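Local coordinates for protein ORF 37 (Human herpesvirus 8 type M, PDB 3FHD) that cuts DNA as an endonuclease and exonuclease, on double or single strands, processing branched viral DNA intermediates into linear genomes ready for packaging, at residues 60-65 and 89-94; 69-74 and 121-126; 83-88 and 162-167; 146-151 and 155-160. All blocks are in the same frame, centred on the assembly; numbering follows the deposited sequence.

Contact 1 (60-65 and 89-94)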
loop_
_atom_site.group_PDB
_atom_site.type_symbol
_atom_site.label_atom_id
_atom_site.label_comp_id
_atom_site.label_asym_id
_atom_site.label_seq_id
_atom_site.Cartn_x
_atom_site.Cartn_y
_atom_site.Cartn_z
ATOM N N SER A 60 0.754 -1.662 20.080
ATOM C CA SER A 60 -0.269 -1.465 21.127
ATOM C C SER A 60 0.060 -2.271 22.386
ATOM O O SER A 60 0.031 -1.722 23.501
ATOM C CB SER A 60 -1.679 -1.776 20.587
ATOM O OG SER A 60 -1.994 -0.936 19.463
ATOM N N LYS A 61 0.392 -3.557 22.218
ATOM C CA LYS A 61 0.731 -4.398 23.356
ATOM C C LYS A 61 2.060 -3.964 23.995
ATOM O O LYS A 61 2.233 -4.050 25.205
ATOM C CB LYS A 61 0.780 -5.874 22.950
ATOM C CG LYS A 61 -0.570 -6.472 22.490
ATOM C CD LYS A 61 -1.631 -6.452 23.573
ATOM C CE LYS A 61 -2.782 -7.454 23.265
ATOM N NZ LYS A 61 -3.327 -7.344 21.856
ATOM N N PHE A 62 3.015 -3.529 23.174
ATOM C CA PHE A 62 4.224 -2.874 23.677
ATOM C C PHE A 62 3.881 -1.696 24.655
ATOM O O PHE A 62 4.365 -1.650 25.787
ATOM C CB PHE A 62 5.081 -2.433 22.476
ATOM C CG PHE A 62 6.274 -1.594 22.839
ATOM C CD1 PHE A 62 7.412 -2.179 23.391
ATOM C CD2 PHE A 62 6.263 -0.237 22.599
ATOM C CE1 PHE A 62 8.525 -1.391 23.708
ATOM C CE2 PHE A 62 7.368 0.569 22.917
ATOM C CZ PHE A 62 8.498 -0.012 23.470
ATOM N N LEU A 63 3.033 -0.761 24.229
ATOM C CA LEU A 63 2.750 0.435 25.013
ATOM C C LEU A 63 1.905 0.145 26.265
ATOM O O LEU A 63 1.862 0.958 27.216
ATOM C CB LEU A 63 2.053 1.488 24.134
ATOM C CG LEU A 63 2.862 2.043 22.970
ATOM C CD1 LEU A 63 2.001 3.055 22.188
ATOM C CD2 LEU A 63 4.160 2.656 23.477
ATOM N N LYS A 64 1.260 -1.021 26.268
ATOM C CA LYS A 64 0.372 -1.455 27.355
ATOM C C LYS A 64 1.141 -2.289 28.372
ATOM O O LYS A 64 0.628 -2.556 29.457
ATOM C CB LYS A 64 -0.811 -2.277 26.808
ATOM C CG LYS A 64 -1.852 -1.450 26.021
ATOM C CD LYS A 64 -2.984 -1.033 26.914
ATOM C CE LYS A 64 -3.808 0.134 26.362
ATOM N NZ LYS A 64 -5.223 0.018 26.865
ATOM N N HIS A 65 2.363 -2.695 28.021
ATOM C CA HIS A 65 3.177 -3.574 28.904
ATOM C C HIS A 65 3.472 -2.876 30.240
ATOM O O HIS A 65 3.620 -1.657 30.276
ATOM C CB HIS A 65 4.484 -3.959 28.185
ATOM C CG HIS A 65 5.248 -5.067 28.851
ATOM N ND1 HIS A 65 5.971 -4.880 30.012
ATOM C CD2 HIS A 65 5.417 -6.371 28.514
ATOM C CE1 HIS A 65 6.537 -6.021 30.373
ATOM N NE2 HIS A 65 6.211 -6.944 29.486
ATOM N N ASN A 89 10.456 -0.615 17.298
ATOM C CA ASN A 89 11.111 -1.382 16.212
ATOM C C ASN A 89 12.291 -2.193 16.767
ATOM O O ASN A 89 12.473 -3.364 16.443
ATOM C CB ASN A 89 11.593 -0.485 15.070
ATOM C CG ASN A 89 10.486 -0.225 14.010
ATOM O OD1 ASN A 89 10.605 -0.647 12.861
ATOM N ND2 ASN A 89 9.418 0.427 14.409
ATOM N N TYR A 90 13.099 -1.565 17.610
ATOM C CA TYR A 90 14.209 -2.289 18.222
ATOM C C TYR A 90 13.766 -3.527 19.006
ATOM O O TYR A 90 14.261 -4.624 18.757
ATOM C CB TYR A 90 15.085 -1.367 19.093
ATOM C CG TYR A 90 16.079 -2.192 19.885
ATOM C CD1 TYR A 90 17.182 -2.796 19.247
ATOM C CD2 TYR A 90 15.917 -2.386 21.257
ATOM C CE1 TYR A 90 18.091 -3.576 19.970
ATOM C CE2 TYR A 90 16.847 -3.166 21.995
ATOM C CZ TYR A 90 17.910 -3.744 21.343
ATOM O OH TYR A 90 18.826 -4.490 22.071
ATOM N N PHE A 91 12.849 -3.358 19.956
ATOM C CA PHE A 91 12.345 -4.496 20.749
ATOM C C PHE A 91 11.692 -5.571 19.885
ATOM O O PHE A 91 11.868 -6.785 20.147
ATOM C CB PHE A 91 11.354 -4.010 21.823
ATOM C CG PHE A 91 12.033 -3.278 22.976
ATOM C CD1 PHE A 91 12.770 -3.983 23.913
ATOM C CD2 PHE A 91 11.966 -1.897 23.071
ATOM C CE1 PHE A 91 13.439 -3.319 24.974
ATOM C CE2 PHE A 91 12.603 -1.214 24.112
ATOM C CZ PHE A 91 13.352 -1.939 25.076
ATOM N N LEU A 92 10.896 -5.133 18.910
ATOM C CA LEU A 92 10.244 -6.050 17.973
ATOM C C LEU A 92 11.290 -6.925 17.254
ATOM O O LEU A 92 11.220 -8.138 17.273
ATOM C CB LEU A 92 9.435 -5.265 16.920
ATOM C CG LEU A 92 8.813 -6.176 15.845
ATOM C CD1 LEU A 92 7.975 -7.336 16.468
ATOM C CD2 LEU A 92 8.000 -5.347 14.905
ATOM N N PHE A 93 12.219 -6.283 16.562
ATOM C CA PHE A 93 13.232 -7.012 15.818
ATOM C C PHE A 93 14.274 -7.742 16.672
ATOM O O PHE A 93 14.772 -8.782 16.248
ATOM C CB PHE A 93 13.850 -6.156 14.711
ATOM C CG PHE A 93 12.961 -6.054 13.491
ATOM C CD1 PHE A 93 13.133 -6.943 12.422
ATOM C CD2 PHE A 93 11.915 -5.128 13.443
ATOM C CE1 PHE A 93 12.311 -6.876 11.291
ATOM C CE2 PHE A 93 11.064 -5.043 12.318
ATOM C CZ PHE A 93 11.254 -5.940 11.232
ATOM N N SER A 94 14.545 -7.269 17.881
ATOM C CA SER A 94 15.364 -8.085 18.786
ATOM C C SER A 94 14.647 -9.420 19.062
ATOM O O SER A 94 15.292 -10.476 19.120
ATOM C CB SER A 94 15.673 -7.364 20.107
ATOM O OG SER A 94 16.598 -8.139 20.853
#

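Contact 2 (69-74 and 121-126)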
loop_
_atom_site.group_PDB
_atom_site.type_symbol
_atom_site.label_atom_id
_atom_site.label_comp_id
_atom_site.label_asym_id
_atom_site.label_seq_id
_atom_site.Cartn_x
_atom_site.Cartn_y
_atom_site.Cartn_z
ATOM N N ARG A 69 4.450 1.207 31.002
ATOM C CA ARG A 69 3.527 1.891 31.927
ATOM C C ARG A 69 4.274 2.498 33.107
ATOM O O ARG A 69 4.047 3.660 33.478
ATOM C CB ARG A 69 2.480 0.907 32.465
ATOM C CG ARG A 69 1.388 0.502 31.476
ATOM C CD ARG A 69 0.434 -0.479 32.160
ATOM N NE ARG A 69 -0.670 -0.905 31.299
ATOM C CZ ARG A 69 -1.838 -0.279 31.202
ATOM N NH1 ARG A 69 -2.072 0.851 31.872
ATOM N NH2 ARG A 69 -2.773 -0.783 30.411
ATOM N N ASP A 70 5.154 1.682 33.704
ATOM C CA ASP A 70 6.005 2.080 34.821
ATOM C C ASP A 70 6.953 3.233 34.486
ATOM O O ASP A 70 7.090 4.169 35.269
ATOM C CB ASP A 70 6.824 0.878 35.313
ATOM C CG ASP A 70 5.974 -0.174 36.038
ATOM O OD1 ASP A 70 4.767 0.059 36.301
ATOM O OD2 ASP A 70 6.527 -1.257 36.347
ATOM N N TRP A 71 7.630 3.127 33.343
ATOM C CA TRP A 71 8.501 4.174 32.799
ATOM C C TRP A 71 7.709 5.454 32.546
ATOM O O TRP A 71 8.159 6.547 32.907
ATOM C CB TRP A 71 9.136 3.659 31.491
ATOM C CG TRP A 71 9.922 4.654 30.664
ATOM C CD1 TRP A 71 11.063 5.317 31.030
ATOM C CD2 TRP A 71 9.640 5.059 29.311
ATOM N NE1 TRP A 71 11.489 6.127 29.996
ATOM C CE2 TRP A 71 10.634 5.988 28.935
ATOM C CE3 TRP A 71 8.626 4.749 28.399
ATOM C CZ2 TRP A 71 10.652 6.604 27.679
ATOM C CZ3 TRP A 71 8.646 5.350 27.152
ATOM C CH2 TRP A 71 9.668 6.275 26.805
ATOM N N CYS A 72 6.527 5.305 31.941
ATOM C CA CYS A 72 5.664 6.433 31.587
ATOM C C CYS A 72 5.074 7.137 32.800
ATOM O O CYS A 72 4.692 8.306 32.710
ATOM C CB CYS A 72 4.535 6.003 30.628
ATOM S SG CYS A 72 5.107 5.794 28.970
ATOM N N ALA A 73 5.006 6.426 33.928
ATOM C CA ALA A 73 4.488 6.998 35.169
ATOM C C ALA A 73 5.374 8.124 35.703
ATOM O O ALA A 73 4.901 8.961 36.448
ATOM C CB ALA A 73 4.326 5.908 36.231
ATOM N N GLN A 74 6.652 8.149 35.328
ATOM C CA GLN A 74 7.593 9.161 35.839
ATOM C C GLN A 74 7.283 10.577 35.338
ATOM O O GLN A 74 6.944 10.763 34.170
ATOM C CB GLN A 74 9.014 8.809 35.432
ATOM C CG GLN A 74 9.531 7.550 36.058
ATOM C CD GLN A 74 10.882 7.190 35.513
ATOM O OE1 GLN A 74 11.900 7.467 36.136
ATOM N NE2 GLN A 74 10.908 6.602 34.329
ATOM N N ASP A 121 16.597 -2.201 28.580
ATOM C CA ASP A 121 15.565 -1.431 29.288
ATOM C C ASP A 121 14.957 -0.322 28.419
ATOM O O ASP A 121 15.647 0.290 27.597
ATOM C CB ASP A 121 16.135 -0.844 30.588
ATOM C CG ASP A 121 17.181 0.212 30.327
ATOM O OD1 ASP A 121 18.152 -0.083 29.585
ATOM O OD2 ASP A 121 17.021 1.340 30.849
ATOM N N VAL A 122 13.660 -0.072 28.598
ATOM C CA VAL A 122 12.967 0.902 27.762
ATOM C C VAL A 122 13.493 2.332 27.948
ATOM O O VAL A 122 13.632 3.043 26.962
ATOM C CB VAL A 122 11.425 0.798 27.876
ATOM C CG1 VAL A 122 10.937 1.262 29.257
ATOM C CG2 VAL A 122 10.752 1.556 26.770
ATOM N N ALA A 123 13.839 2.737 29.174
ATOM C CA ALA A 123 14.382 4.079 29.397
ATOM C C ALA A 123 15.584 4.363 28.500
ATOM O O ALA A 123 15.626 5.397 27.850
ATOM C CB ALA A 123 14.748 4.303 30.862
ATOM N N SER A 124 16.548 3.444 28.456
ATOM C CA SER A 124 17.782 3.638 27.663
ATOM C C SER A 124 17.554 3.552 26.171
ATOM O O SER A 124 18.032 4.397 25.400
ATOM C CB SER A 124 18.849 2.626 28.055
ATOM O OG SER A 124 19.181 2.793 29.407
ATOM N N VAL A 125 16.815 2.529 25.753
ATOM C CA VAL A 125 16.500 2.361 24.342
ATOM C C VAL A 125 15.809 3.622 23.831
ATOM O O VAL A 125 16.236 4.198 22.816
ATOM C CB VAL A 125 15.633 1.111 24.097
ATOM C CG1 VAL A 125 15.140 1.058 22.666
ATOM C CG2 VAL A 125 16.470 -0.133 24.424
ATOM N N TYR A 126 14.803 4.096 24.580
ATOM C CA TYR A 126 14.105 5.322 24.199
ATOM C C TYR A 126 15.046 6.533 24.064
ATOM O O TYR A 126 14.957 7.275 23.086
ATOM C CB TYR A 126 12.920 5.657 25.134
ATOM C CG TYR A 126 12.290 6.943 24.683
ATOM C CD1 TYR A 126 11.322 6.947 23.661
ATOM C CD2 TYR A 126 12.732 8.156 25.187
ATOM C CE1 TYR A 126 10.798 8.120 23.200
ATOM C CE2 TYR A 126 12.211 9.357 24.742
ATOM C CZ TYR A 126 11.249 9.321 23.742
ATOM O OH TYR A 126 10.734 10.497 23.286
HETATM O O HOH W 1 14.220 7.578 29.031
#

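Contact 3 (83-88 and 162-167). With SO4 (sulfate ion), chain B.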
loop_
_atom_site.group_PDB
_atom_site.type_symbol
_atom_site.label_atom_id
_atom_site.label_comp_id
_atom_site.label_asym_id
_atom_site.label_seq_id
_atom_site.Cartn_x
_atom_site.Cartn_y
_atom_site.Cartn_z
ATOM N N ALA A 83 10.360 8.835 17.930
ATOM C CA ALA A 83 11.323 8.158 18.803
ATOM C C ALA A 83 10.766 6.890 19.464
ATOM O O ALA A 83 11.455 5.878 19.557
ATOM C CB ALA A 83 11.919 9.144 19.883
ATOM N N LEU A 84 9.528 6.951 19.942
ATOM C CA LEU A 84 8.959 5.776 20.626
ATOM C C LEU A 84 8.676 4.612 19.623
ATOM O O LEU A 84 8.810 3.430 19.960
ATOM C CB LEU A 84 7.709 6.200 21.415
ATOM C CG LEU A 84 6.991 5.157 22.262
ATOM C CD1 LEU A 84 7.969 4.415 23.200
ATOM C CD2 LEU A 84 5.830 5.810 23.039
ATOM N N ARG A 85 8.319 4.966 18.393
ATOM C CA ARG A 85 8.157 3.979 17.303
ATOM C C ARG A 85 9.507 3.288 16.966
ATOM O O ARG A 85 9.527 2.070 16.743
ATOM C CB ARG A 85 7.577 4.675 16.052
ATOM C CG ARG A 85 7.226 3.720 14.909
ATOM C CD ARG A 85 6.124 2.754 15.275
ATOM N NE ARG A 85 6.019 1.676 14.271
ATOM C CZ ARG A 85 5.010 0.813 14.179
ATOM N NH1 ARG A 85 3.964 0.936 14.972
ATOM N NH2 ARG A 85 5.042 -0.138 13.241
ATOM N N MET A 86 10.596 4.072 16.938
ATOM C CA MET A 86 11.970 3.543 16.747
ATOM C C MET A 86 12.331 2.578 17.878
ATOM O O MET A 86 12.822 1.482 17.616
ATOM C CB MET A 86 13.012 4.679 16.664
ATOM C CG MET A 86 13.008 5.434 15.330
ATOM S SD MET A 86 13.231 4.413 13.846
ATOM C CE MET A 86 11.959 5.132 12.901
ATOM N N ALA A 87 12.023 2.964 19.123
ATOM C CA ALA A 87 12.224 2.096 20.317
ATOM C C ALA A 87 11.478 0.759 20.165
ATOM O O ALA A 87 12.055 -0.320 20.393
ATOM C CB ALA A 87 11.741 2.817 21.583
ATOM N N TYR A 88 10.198 0.837 19.807
ATOM C CA TYR A 88 9.390 -0.361 19.499
ATOM C C TYR A 88 10.031 -1.232 18.415
ATOM O O TYR A 88 10.125 -2.458 18.594
ATOM C CB TYR A 88 7.966 0.030 19.046
ATOM C CG TYR A 88 7.209 -1.130 18.402
ATOM C CD1 TYR A 88 6.812 -2.227 19.157
ATOM C CD2 TYR A 88 6.941 -1.130 17.022
ATOM C CE1 TYR A 88 6.132 -3.328 18.566
ATOM C CE2 TYR A 88 6.285 -2.225 16.410
ATOM C CZ TYR A 88 5.864 -3.299 17.205
ATOM O OH TYR A 88 5.221 -4.364 16.609
ATOM N N ASP A 162 0.214 -2.733 13.174
ATOM C CA ASP A 162 -0.590 -2.183 14.275
ATOM C C ASP A 162 -0.041 -0.804 14.685
ATOM O O ASP A 162 1.201 -0.584 14.659
ATOM C CB ASP A 162 -0.596 -3.140 15.459
ATOM C CG ASP A 162 -1.360 -2.554 16.650
ATOM O OD1 ASP A 162 -2.593 -2.511 16.558
ATOM O OD2 ASP A 162 -0.740 -2.038 17.608
ATOM N N GLY A 163 -0.954 0.136 14.977
ATOM C CA GLY A 163 -0.599 1.478 15.444
ATOM C C GLY A 163 -0.253 2.455 14.322
ATOM O O GLY A 163 0.140 3.585 14.563
ATOM N N ILE A 164 -0.404 2.001 13.092
ATOM C CA ILE A 164 0.001 2.809 11.973
ATOM C C ILE A 164 -1.189 3.083 11.069
ATOM O O ILE A 164 -1.970 2.168 10.811
ATOM C CB ILE A 164 1.079 2.048 11.117
ATOM C CG1 ILE A 164 2.372 1.836 11.922
ATOM C CG2 ILE A 164 1.323 2.778 9.818
ATOM C CD1 ILE A 164 3.418 2.932 11.772
ATOM N N ILE A 165 -1.289 4.306 10.538
ATOM C CA ILE A 165 -2.272 4.595 9.505
ATOM C C ILE A 165 -1.599 4.218 8.166
ATOM O O ILE A 165 -0.693 4.915 7.712
ATOM C CB ILE A 165 -2.701 6.045 9.499
ATOM C CG1 ILE A 165 -3.545 6.381 10.760
ATOM C CG2 ILE A 165 -3.581 6.342 8.225
ATOM C CD1 ILE A 165 -3.710 7.908 11.008
ATOM N N SER A 166 -2.010 3.076 7.613
ATOM C CA SER A 166 -1.426 2.532 6.393
ATOM C C SER A 166 -2.250 3.047 5.226
ATOM O O SER A 166 -3.306 3.630 5.442
ATOM C CB SER A 166 -1.453 1.004 6.450
ATOM O OG SER A 166 -2.801 0.541 6.556
ATOM N N SER A 167 -1.785 2.844 3.984
ATOM C CA SER A 167 -2.515 3.378 2.849
ATOM C C SER A 167 -3.918 2.813 2.606
ATOM O O SER A 167 -4.771 3.529 2.114
ATOM C CB SER A 167 -1.652 3.348 1.567
ATOM O OG SER A 167 -1.609 2.029 1.023
HETATM S S SO4 B . -1.041 -0.825 2.691
HETATM O O1 SO4 B . -2.031 -0.622 3.737
HETATM O O2 SO4 B . -1.734 -1.108 1.430
HETATM O O3 SO4 B . -0.297 0.414 2.596
HETATM O O4 SO4 B . -0.109 -1.847 3.094
HETATM O O HOH W 2 2.962 3.939 15.238
HETATM O O HOH W 3 2.981 -2.464 15.606
#

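Contact 4 (146-151 and 155-160)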
loop_
_atom_site.group_PDB
_atom_site.type_symbol
_atom_site.label_atom_id
_atom_site.label_comp_id
_atom_site.label_asym_id
_atom_site.label_seq_id
_atom_site.Cartn_x
_atom_site.Cartn_y
_atom_site.Cartn_z
ATOM N N ARG A 146 12.944 -4.306 3.799
ATOM C CA ARG A 146 13.619 -5.481 3.234
ATOM C C ARG A 146 13.280 -6.764 4.012
ATOM O O ARG A 146 13.029 -7.806 3.400
ATOM C CB ARG A 146 15.135 -5.244 3.125
ATOM C CG ARG A 146 15.548 -4.285 1.971
ATOM C CD ARG A 146 15.353 -4.903 0.562
ATOM N NE ARG A 146 13.979 -4.738 0.093
ATOM C CZ ARG A 146 13.414 -5.369 -0.937
ATOM N NH1 ARG A 146 12.143 -5.131 -1.232
ATOM N NH2 ARG A 146 14.098 -6.215 -1.696
ATOM N N ALA A 147 13.214 -6.669 5.336
ATOM C CA ALA A 147 12.881 -7.805 6.208
ATOM C C ALA A 147 11.439 -8.326 6.053
ATOM O O ALA A 147 11.104 -9.419 6.536
ATOM C CB ALA A 147 13.121 -7.414 7.649
ATOM N N THR A 148 10.571 -7.517 5.439
ATOM C CA THR A 148 9.145 -7.813 5.317
ATOM C C THR A 148 8.616 -7.855 3.875
ATOM O O THR A 148 7.415 -7.735 3.652
ATOM C CB THR A 148 8.269 -6.838 6.183
ATOM O OG1 THR A 148 8.405 -5.442 5.740
ATOM C CG2 THR A 148 8.614 -6.998 7.681
ATOM N N SER A 149 9.504 -7.992 2.899
ATOM C CA SER A 149 9.106 -8.012 1.477
ATOM C C SER A 149 8.102 -9.097 0.984
ATOM O O SER A 149 7.533 -8.965 -0.091
ATOM C CB SER A 149 10.349 -7.952 0.556
ATOM O OG SER A 149 11.211 -9.021 0.832
ATOM N N SER A 150 7.852 -10.130 1.768
ATOM C CA SER A 150 6.832 -11.112 1.395
ATOM C C SER A 150 5.439 -10.764 1.946
ATOM O O SER A 150 4.500 -11.566 1.846
ATOM C CB SER A 150 7.263 -12.514 1.819
ATOM O OG SER A 150 7.345 -12.567 3.231
ATOM N N GLN A 151 5.326 -9.568 2.525
ATOM C CA GLN A 151 4.055 -8.983 2.933
ATOM C C GLN A 151 3.252 -9.982 3.801
ATOM O O GLN A 151 3.785 -10.449 4.812
ATOM C CB GLN A 151 3.269 -8.420 1.734
ATOM C CG GLN A 151 4.012 -7.335 0.904
ATOM C CD GLN A 151 3.051 -6.441 0.074
ATOM O OE1 GLN A 151 1.829 -6.641 0.107
ATOM N NE2 GLN A 151 3.604 -5.462 -0.665
ATOM N N PRO A 155 5.329 -13.758 9.053
ATOM C CA PRO A 155 4.536 -13.885 10.280
ATOM C C PRO A 155 4.452 -12.644 11.174
ATOM O O PRO A 155 3.613 -12.627 12.081
ATOM C CB PRO A 155 5.257 -15.010 11.036
ATOM C CG PRO A 155 6.666 -14.910 10.543
ATOM C CD PRO A 155 6.518 -14.638 9.077
ATOM N N VAL A 156 5.277 -11.622 10.929
ATOM C CA VAL A 156 5.201 -10.387 11.730
ATOM C C VAL A 156 4.401 -9.267 11.062
ATOM O O VAL A 156 4.223 -8.235 11.680
ATOM C CB VAL A 156 6.599 -9.842 12.209
ATOM C CG1 VAL A 156 7.466 -10.994 12.774
ATOM C CG2 VAL A 156 7.321 -9.046 11.102
ATOM N N TRP A 157 3.910 -9.495 9.832
ATOM C CA TRP A 157 3.133 -8.499 9.039
ATOM C C TRP A 157 2.054 -7.771 9.846
ATOM O O TRP A 157 2.068 -6.536 9.918
ATOM C CB TRP A 157 2.486 -9.177 7.799
ATOM C CG TRP A 157 2.004 -8.227 6.750
ATOM C CD1 TRP A 157 0.716 -8.048 6.330
ATOM C CD2 TRP A 157 2.818 -7.340 5.951
ATOM N NE1 TRP A 157 0.678 -7.085 5.338
ATOM C CE2 TRP A 157 1.951 -6.641 5.086
ATOM C CE3 TRP A 157 4.198 -7.069 5.892
ATOM C CZ2 TRP A 157 2.424 -5.687 4.146
ATOM C CZ3 TRP A 157 4.672 -6.107 4.957
ATOM C CH2 TRP A 157 3.770 -5.419 4.119
ATOM N N ASP A 158 1.127 -8.540 10.429
ATOM C CA ASP A 158 -0.035 -7.975 11.142
ATOM C C ASP A 158 0.432 -7.197 12.370
ATOM O O ASP A 158 -0.021 -6.089 12.585
ATOM C CB ASP A 158 -1.045 -9.048 11.540
ATOM C CG ASP A 158 -1.810 -9.626 10.336
ATOM O OD1 ASP A 158 -1.912 -8.937 9.293
ATOM O OD2 ASP A 158 -2.317 -10.769 10.448
ATOM N N ALA A 159 1.353 -7.771 13.142
ATOM C CA ALA A 159 1.869 -7.122 14.348
ATOM C C ALA A 159 2.555 -5.784 14.090
ATOM O O ALA A 159 2.318 -4.788 14.806
ATOM C CB ALA A 159 2.826 -8.084 15.102
ATOM N N LEU A 160 3.369 -5.739 13.026
ATOM C CA LEU A 160 4.149 -4.561 12.650
ATOM C C LEU A 160 3.245 -3.391 12.150
ATOM O O LEU A 160 3.505 -2.203 12.423
ATOM C CB LEU A 160 5.109 -4.982 11.526
ATOM C CG LEU A 160 5.958 -3.836 10.958
ATOM C CD1 LEU A 160 6.873 -3.190 12.002
ATOM C CD2 LEU A 160 6.785 -4.289 9.708
#

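Contact 1 (60-65 and 89-94)
Phe-62 and Phe-91 carry the whole of this contact: the rings approach through one corner each, with CE1 of Phe-62 set 3.5 Å from CD2 of Phe-91. Around that point the spacing opens quickly. CZ of Phe-62 is already 4.0 Å from the same Phe-91 CD2, and the ring centroids stand 5.7 Å apart with the planes inclined at 36°, so the rings meet obliquely. The side chains run roughly at right angles. A chi1 of 173° sends the Phe-62 ring toward helix 83-100, while the Phe-91 ring stays beside its own backbone nitrogen (chi1 -73°). The two rings thus bridge helix 59-64 and the long helix 83-100 of the helical part of this PD-(D/E)XK nuclease, whose backbones come no nearer than 8.8 Å between the CA atoms of Phe-62 and Phe-91. Such a gap leaves only 78 Å² buried between the segments. Other parts of the chain complete the apolar surroundings: Leu-84 packs on Phe-62, and the ring of Phe-33 meets that of Phe-91. On the looser side Lys-61 is exposed, and Lys-64 is partly so, its side chain lying against Phe-490 and Tyr-492.

Contact 2 (69-74 and 121-126)
Trp-71 is the residue most deeply engaged, giving up 119 Å² to the helix that starts at Val-122; Val-122 with 41 Å² and Tyr-126 with 33 Å² are its main partners. With CG swung anti to the backbone nitrogen (chi1 172°), the indole projects from helix 66-72 across the gap. Val-122 comes over one face of it, CG1 standing 3.6 Å above the indole plane toward the rim and also 3.7 Å from Trp-71 CB. At the far end the six-membered ring runs into Tyr-126: Trp-71 CH2 lies over one face of the phenol ring, 3.4 Å from Tyr-126 CG, while the planes are inclined at 52°, so the pair is oblique. Ala-123 fills in beside the pyrrole part, its CB 3.8 Å from Trp-71 CD1. The indole N-H is served by a water, which accepts from Trp-71 NE1 at 3.2 Å and donates to Ala-123 O, tying the ring to the helix backbone. The phenol OH of Tyr-126 is occupied by Ser-80 N, and Pro-79 also packs on Trp-71. Gln-74 NE2 folds back onto Trp-71 O at 3.1 Å. Helices 66-72 and 122-130, the latter N-capped by Asp-121 through Ser-124 N, thus pack in the helical N-terminal part of this PD-(D/E)XK family nuclease, away from the magnesium site.

Contact 3 (83-88 and 162-167)
A bend at chi2 (64°), after a first torsion that sets CG anti to the backbone nitrogen (chi1 -174°), carries the Arg-85 guanidinium from helix 83-100 to the chain at Asp-162 to Ile-164. There NH1 of Arg-85 donates to Asp-162 O at 3.2 Å with an N-H...O angle of 163°; the carbonyl oxygen lies at the edge of the guanidinium, close to its plane, and is met nearly along the C=O axis. Both faces of the cation are occupied. Ile-164 CD1 stands 3.6 Å above the centre of one, and Tyr-88 CD2, about one helical turn on, lies 3.9 Å above the centre of the opposite one. This sandwich, together with Leu-160 O on NH2 and Gln-231 OE1 on NE, fixes the rotation of a buried charge. A water donating to Gly-163 O at 2.9 Å adds a weak link to Arg-85 NH1. The Asp-162 carboxylate is used by Ser-60 OG and Ser-185 N rather than by the arginine, its OD2 being 6.2 Å from Arg-85 NH1. Farther along, Ser-167 holds a sulfate, probably picked up from the crystallisation solution, through N and OG, the latter 2.6 Å from O3 of the ion. Through Arg-85, helix 83-100 is joined to the link between helix 157-161 and strand 165-166, an outer strand of the small sheet in which 238-240 runs parallel to it; helix 59-64 borders the same spot.

Contact 4 (146-151 and 155-160)
The side chains of Gln-151 and Trp-157 run alongside each other, the side-chain amide only 7° from the indole plane. Backbone as well as side chain rests on the ring: Gln-151 CA sits 3.4 Å from the centroid of the six-membered ring and 8° off its normal, a CH-pi contact over the face, and Gln-151 CB follows at 3.7 Å from Trp-157 CZ2. Thr-148 approaches differently. Its CB stands in the indole plane at the edge, 3.9 Å from Trp-157 CZ3, and the two side chains cross at about a right angle. The methyl of Thr-148, set beside its nitrogen while OG1 (chi1 63°) turns back to Val-144 O, points tip to tip at Leu-160, with CG2 3.8 Å from Leu-160 CD2. The type I turn from Thr-148 to Gln-151, closed by Gln-151 N to Thr-148 O at 3.0 Å, presents both residues to the tryptophan. Gln-151 NE2 is held by Tyr-227 O, and its side chain comes about 5 Å from that of Asp-243, a magnesium ligand. The motif is thus a beta turn between helices 134-147 and 157-161, folded onto an indole, with Gln-151 of the turn close to the metal site of this PD-(D/E)XK nuclease.

Overall arrangement
Contacts 1, 2 and 3 interlock along the chain, their segments alternating, whereas contact 4 is nested inside the loop closed by contact 3. Helix 83-100 is shared directly by contacts 1 and 3, whose centres are about 10 Å apart, and it also borders contact 2 through Ala-83, Ala-87 and Phe-91. Between contacts 3 and 4 the centres are about 14 Å apart, and helix 157-161 of contact 4 leads directly into the strand 165-166 region of contact 3. Contacts 1, 2 and 3 touch one another; contact 4 touches 1 and 3 but not contact 2, their centres lying about 26 Å from each other. Contact 2 is peripheral, about 32 Å from the chain centre, and only contact 4, about 13 Å from it, lies near the magnesium-binding residues.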